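Local coordinates for enoyl-CoA hydratase/isomerase family protein (Pseudomonas syringae pv. tomato, PDB 3OT6) that probably acts on enoyl-CoA thioesters as a hydratase or isomerase, like many members of the crotonase superfamily, at residues E169-A173 against A174-D178; G109-L112 against L113-A116. All coordinates share one frame; numbering follows the deposited sequence.

Interaction 1. Residues E169-A173 against A174-D178; sequences EGAMA and AGFLD
Ala171 O faces the backbone N atoms of Gly175 and Phe176 where helix 168-174 ends in a Schellman motif, with Gly175 turning the chain at a phi of 113°. The strongest i to i-4 bond here runs from Ala174 N to Gly170 O, 2.8 Å long; the next, from Gly175 N to Ala171 O, is weak. Two further weak bonds reach back into the final turn, from Phe176 N to Ala171 O at 2.9 Å and from Gly175 N to Met172 O at 3.2 Å. Ala171 O also accepts a weak bond from Leu177 N. Glycine suits the turn because, at this positive phi, a CB would press on the carbonyl oxygen of Ala174.

Apolar side chains on the helix and beyond the turn meet across the cap. Ala171 CB meets Phe176 CB at 4.0 Å, the apolar contact across the turn that often accompanies this motif, and Ala171 O lies at the edge of the phenyl ring, near its plane. Alanine is small enough to let Leu177 come close too, with Leu177 CG 4.3 Å from Ala171 CB. Farther round, Leu177 CB packs 4.0 Å from CB of Met172, a selenomethionine here. With CG anti to the backbone N (chi1 170°), that chain runs past the backbone beyond the turn, and its SE lies 3.7 Å from Asp178 O.

Asp178 sends its CB away from the helix, and its carboxylate forms a salt bridge with Arg119, while Phe176 and Ala171 both pack on Ile128. Three weak bonds to Ala171 O spread its capping over several imperfectly aligned donors.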
ATOM      1  N   GLU A 169       0.446  -2.789  17.167  1.00 29.99           N
ATOM      2  CA  GLU A 169      -0.692  -2.217  17.892  1.00 31.18           C
ATOM      3  C   GLU A 169      -0.731  -0.718  17.727  1.00 29.26           C
ATOM      4  O   GLU A 169      -1.806  -0.129  17.497  1.00 29.23           O
ATOM      5  CB  GLU A 169      -0.640  -2.543  19.381  1.00 32.32           C
ATOM      6  CG  GLU A 169      -1.370  -3.817  19.813  1.00 43.05           C
ATOM      7  CD  GLU A 169      -1.524  -3.894  21.393  1.00 59.13           C
ATOM      8  OE1 GLU A 169      -0.903  -3.032  22.130  1.00 61.48           O
ATOM      9  OE2 GLU A 169      -2.272  -4.816  21.887  1.00 62.50           O
ATOM     10  N   GLY A 170       0.438  -0.111  17.849  1.00 27.17           N
ATOM     11  CA  GLY A 170       0.568   1.316  17.625  1.00 26.70           C
ATOM     12  C   GLY A 170       0.189   1.702  16.207  1.00 26.98           C
ATOM     13  O   GLY A 170      -0.428   2.766  16.007  1.00 27.34           O
ATOM     14  N   ALA A 171       0.526   0.846  15.218  1.00 25.50           N
ATOM     15  CA  ALA A 171       0.201   1.156  13.855  1.00 24.80           C
ATOM     16  C   ALA A 171      -1.312   1.016  13.651  1.00 25.86           C
ATOM     17  O   ALA A 171      -1.881   1.699  12.799  1.00 26.20           O
ATOM     18  CB  ALA A 171       0.950   0.282  12.927  1.00 24.85           C
HETATM   19  N   MSE A 172      -1.965   0.111  14.398  1.00 25.10           N
HETATM   20  CA  MSE A 172      -3.406   0.031  14.348  1.00 24.92           C
HETATM   21  C   MSE A 172      -4.051   1.304  14.980  1.00 25.24           C
HETATM   22  O   MSE A 172      -4.872   1.950  14.350  1.00 26.45           O
HETATM   23  CB  MSE A 172      -3.912  -1.241  14.996  1.00 25.18           C
HETATM   24  CG  MSE A 172      -5.413  -1.239  15.175  1.00 26.26           C
HETATM   25 SE   MSE A 172      -6.034  -3.042  15.611  1.00 32.16          SE
HETATM   26  CE  MSE A 172      -5.384  -3.211  17.461  1.00 34.48           C
ATOM     27  N   ALA A 173      -3.668   1.680  16.202  1.00 23.73           N
ATOM     28  CA  ALA A 173      -4.087   2.951  16.769  1.00 21.40           C
ATOM     29  C   ALA A 173      -3.797   4.121  15.783  1.00 21.56           C
ATOM     30  O   ALA A 173      -4.616   5.069  15.672  1.00 22.34           O
ATOM     31  CB  ALA A 173      -3.422   3.173  18.142  1.00 18.78           C
ATOM     32  N   ALA A 174      -2.671   4.115  15.060  1.00 19.81           N
ATOM     33  CA  ALA A 174      -2.424   5.324  14.207  1.00 18.49           C
ATOM     34  C   ALA A 174      -3.206   5.328  12.865  1.00 17.88           C
ATOM     35  O   ALA A 174      -3.356   6.390  12.244  1.00 17.69           O
ATOM     36  CB  ALA A 174      -0.913   5.585  13.949  1.00 18.52           C
ATOM     37  N   GLY A 175      -3.664   4.167  12.409  1.00 16.47           N
ATOM     38  CA  GLY A 175      -4.445   4.098  11.180  1.00 17.57           C
ATOM     39  C   GLY A 175      -3.802   3.378  10.011  1.00 19.09           C
ATOM     40  O   GLY A 175      -4.396   3.301   8.924  1.00 18.88           O
ATOM     41  N   PHE A 176      -2.582   2.846  10.215  1.00 19.85           N
ATOM     42  CA  PHE A 176      -1.949   1.996   9.212  1.00 19.71           C
ATOM     43  C   PHE A 176      -2.677   0.661   9.078  1.00 20.66           C
ATOM     44  O   PHE A 176      -2.680   0.082   7.960  1.00 21.97           O
ATOM     45  CB  PHE A 176      -0.474   1.763   9.514  1.00 19.57           C
ATOM     46  CG  PHE A 176       0.363   2.997   9.360  1.00 19.04           C
ATOM     47  CD1 PHE A 176       0.819   3.381   8.092  1.00 17.66           C
ATOM     48  CD2 PHE A 176       0.719   3.767  10.474  1.00 14.02           C
ATOM     49  CE1 PHE A 176       1.559   4.573   7.933  1.00 16.83           C
ATOM     50  CE2 PHE A 176       1.478   4.952  10.317  1.00 15.60           C
ATOM     51  CZ  PHE A 176       1.889   5.349   9.053  1.00 14.70           C
ATOM     52  N   LEU A 177      -3.293   0.186  10.177  1.00 20.56           N
ATOM     53  CA  LEU A 177      -3.867  -1.172  10.239  1.00 20.55           C
ATOM     54  C   LEU A 177      -5.269  -1.075  10.783  1.00 20.45           C
ATOM     55  O   LEU A 177      -5.540  -0.204  11.565  1.00 21.66           O
ATOM     56  CB  LEU A 177      -3.016  -2.069  11.173  1.00 19.94           C
ATOM     57  CG  LEU A 177      -1.580  -2.451  10.752  1.00 22.01           C
ATOM     58  CD1 LEU A 177      -0.936  -3.414  11.749  1.00 20.80           C
ATOM     59  CD2 LEU A 177      -1.454  -2.999   9.258  1.00 19.40           C
ATOM     60  N   ASP A 178      -6.158  -1.979  10.406  1.00 21.66           N
ATOM     61  CA  ASP A 178      -7.500  -2.090  11.042  1.00 22.44           C
ATOM     62  C   ASP A 178      -7.542  -3.276  12.023  1.00 23.43           C
ATOM     63  O   ASP A 178      -8.440  -3.359  12.874  1.00 22.59           O
ATOM     64  CB  ASP A 178      -8.597  -2.226   9.952  1.00 21.78           C
ATOM     65  CG  ASP A 178      -8.480  -1.127   8.881  1.00 23.54           C
ATOM     66  OD1 ASP A 178      -8.528   0.052   9.311  1.00 20.83           O
ATOM     67  OD2 ASP A 178      -8.284  -1.428   7.648  1.00 22.35           O
TER

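Interaction 2. Residues G109-L112 against L113-A116; sequences GAFL and LLSA
Phe111 O receives two hydrogen bonds from the residues that follow it, one from a side chain and one from the backbone. Ser115 OG donates to Phe111 O over 2.8 Å, meeting the carbonyl at a C=O...O angle of 147° and somewhat tilted from its plane. With OG beside its own backbone N (chi1 -63°), the serine folds its hydroxyl back against the preceding turn, where this buried group is satisfied by the carbonyl four residues back. Leu114 N adds a weak bond to the same oxygen.

The remaining backbone bonds are of the tight, i to i-3 kind. Leu113 N binds Ala110 O weakly at 3.2 Å. Ser115 N binds Leu112 O at 3.1 Å, its nitrogen standing 67° out of the carbonyl plane and so well off the lone pairs.

Apolar contacts are few between the two halves, since most side chains fan outward. Leu114 CD1 comes within 4.1 Å of Phe111 CD1, the branched chain slanting past the ring. Leucine and phenylalanine suit these positions because they also fill neighbouring layers: Phe111 packs on Leu146 and Leu114 on Ala147, both of helix 141-150, whereas Leu113 rests on Val99.

All eight residues lie deep in the chain. The helix thus finishes in tightened i to i-3 bonds, with the Ser115 hydroxyl taking up the carbonyl of Phe111. It is the short central helix of the crotonase fold, whose start in related enzymes supplies an N-H to the oxyanion hole.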
ATOM      1  N   GLY A 109       6.308   1.120   1.471  1.00 18.16           N
ATOM      2  CA  GLY A 109       5.632  -0.078   1.954  1.00 18.71           C
ATOM      3  C   GLY A 109       4.489   0.288   2.917  1.00 19.45           C
ATOM      4  O   GLY A 109       3.441  -0.366   2.946  1.00 19.43           O
ATOM      5  N   ALA A 110       4.668   1.309   3.743  1.00 18.60           N
ATOM      6  CA  ALA A 110       3.549   1.681   4.593  1.00 19.70           C
ATOM      7  C   ALA A 110       2.479   2.488   3.793  1.00 20.03           C
ATOM      8  O   ALA A 110       1.297   2.491   4.184  1.00 20.72           O
ATOM      9  CB  ALA A 110       4.004   2.435   5.865  1.00 18.19           C
ATOM     10  N   PHE A 111       2.876   3.172   2.714  1.00 19.44           N
ATOM     11  CA  PHE A 111       1.885   3.749   1.835  1.00 20.56           C
ATOM     12  C   PHE A 111       0.946   2.745   1.194  1.00 21.31           C
ATOM     13  O   PHE A 111      -0.193   3.072   0.861  1.00 21.44           O
ATOM     14  CB  PHE A 111       2.495   4.673   0.818  1.00 20.37           C
ATOM     15  CG  PHE A 111       2.921   5.983   1.428  1.00 21.95           C
ATOM     16  CD1 PHE A 111       1.984   6.793   2.103  1.00 25.23           C
ATOM     17  CD2 PHE A 111       4.235   6.403   1.374  1.00 18.89           C
ATOM     18  CE1 PHE A 111       2.383   8.041   2.693  1.00 24.99           C
ATOM     19  CE2 PHE A 111       4.634   7.594   1.952  1.00 22.29           C
ATOM     20  CZ  PHE A 111       3.726   8.420   2.625  1.00 22.44           C
ATOM     21  N   LEU A 112       1.387   1.511   1.035  1.00 22.53           N
ATOM     22  CA  LEU A 112       0.499   0.532   0.447  1.00 23.11           C
ATOM     23  C   LEU A 112      -0.682   0.304   1.378  1.00 22.67           C
ATOM     24  O   LEU A 112      -1.793   0.099   0.869  1.00 23.52           O
ATOM     25  CB  LEU A 112       1.183  -0.805   0.167  1.00 23.63           C
ATOM     26  CG  LEU A 112       2.341  -0.813  -0.805  1.00 25.15           C
ATOM     27  CD1 LEU A 112       2.845  -2.297  -0.908  1.00 24.92           C
ATOM     28  CD2 LEU A 112       1.866  -0.305  -2.109  1.00 27.90           C
ATOM     29  N   LEU A 113      -0.455   0.305   2.704  1.00 21.32           N
ATOM     30  CA  LEU A 113      -1.553   0.147   3.696  1.00 20.80           C
ATOM     31  C   LEU A 113      -2.567   1.323   3.720  1.00 20.66           C
ATOM     32  O   LEU A 113      -3.735   1.170   4.161  1.00 21.57           O
ATOM     33  CB  LEU A 113      -1.010  -0.087   5.113  1.00 21.31           C
ATOM     34  CG  LEU A 113       0.010  -1.228   5.351  1.00 21.70           C
ATOM     35  CD1 LEU A 113       0.868  -0.886   6.578  1.00 18.03           C
ATOM     36  CD2 LEU A 113      -0.754  -2.551   5.507  1.00 18.48           C
ATOM     37  N   LEU A 114      -2.099   2.492   3.298  1.00 19.36           N
ATOM     38  CA  LEU A 114      -2.895   3.675   3.211  1.00 18.88           C
ATOM     39  C   LEU A 114      -3.644   3.749   1.859  1.00 19.92           C
ATOM     40  O   LEU A 114      -4.353   4.724   1.596  1.00 20.17           O
ATOM     41  CB  LEU A 114      -1.998   4.908   3.435  1.00 17.50           C
ATOM     42  CG  LEU A 114      -1.293   4.944   4.816  1.00 17.18           C
ATOM     43  CD1 LEU A 114      -0.688   6.314   5.150  1.00 15.54           C
ATOM     44  CD2 LEU A 114      -2.206   4.510   5.969  1.00 15.53           C
ATOM     45  N   SER A 115      -3.528   2.713   1.027  1.00 19.68           N
ATOM     46  CA  SER A 115      -4.078   2.763  -0.310  1.00 20.31           C
ATOM     47  C   SER A 115      -5.172   1.691  -0.503  1.00 20.32           C
ATOM     48  O   SER A 115      -5.542   1.402  -1.611  1.00 21.83           O
ATOM     49  CB  SER A 115      -2.960   2.470  -1.303  1.00 20.60           C
ATOM     50  OG  SER A 115      -1.973   3.469  -1.221  1.00 25.41           O
ATOM     51  N   ALA A 116      -5.667   1.088   0.558  1.00 18.99           N
ATOM     52  CA  ALA A 116      -6.420  -0.142   0.450  1.00 18.40           C
ATOM     53  C   ALA A 116      -7.754   0.052   1.192  1.00 18.89           C
ATOM     54  O   ALA A 116      -7.981   1.079   1.884  1.00 18.51           O
ATOM     55  CB  ALA A 116      -5.613  -1.289   1.127  1.00 15.74           C
TER

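Passing from the N terminus, the chain meets interaction 2 first, where helix 108-113 turns off toward strand 118-122, and only much later interaction 1, where helix 168-174 turns off toward strand 179-181. Each closes just a local turn; they stand in series and neither encloses nor crosses the other. Yet the two strands they feed are parallel neighbours in the main sheet, consistent with their centres lying about 12 Å apart. Phe176 packs its ring on Ala110 and Leu114, and Leu177 CD2 lies 3.8 Å from Leu113 CD2. Arg119, on strand 118-122, joins them further, hydrogen-bonding the carbonyl oxygens of Leu113 and Gly175.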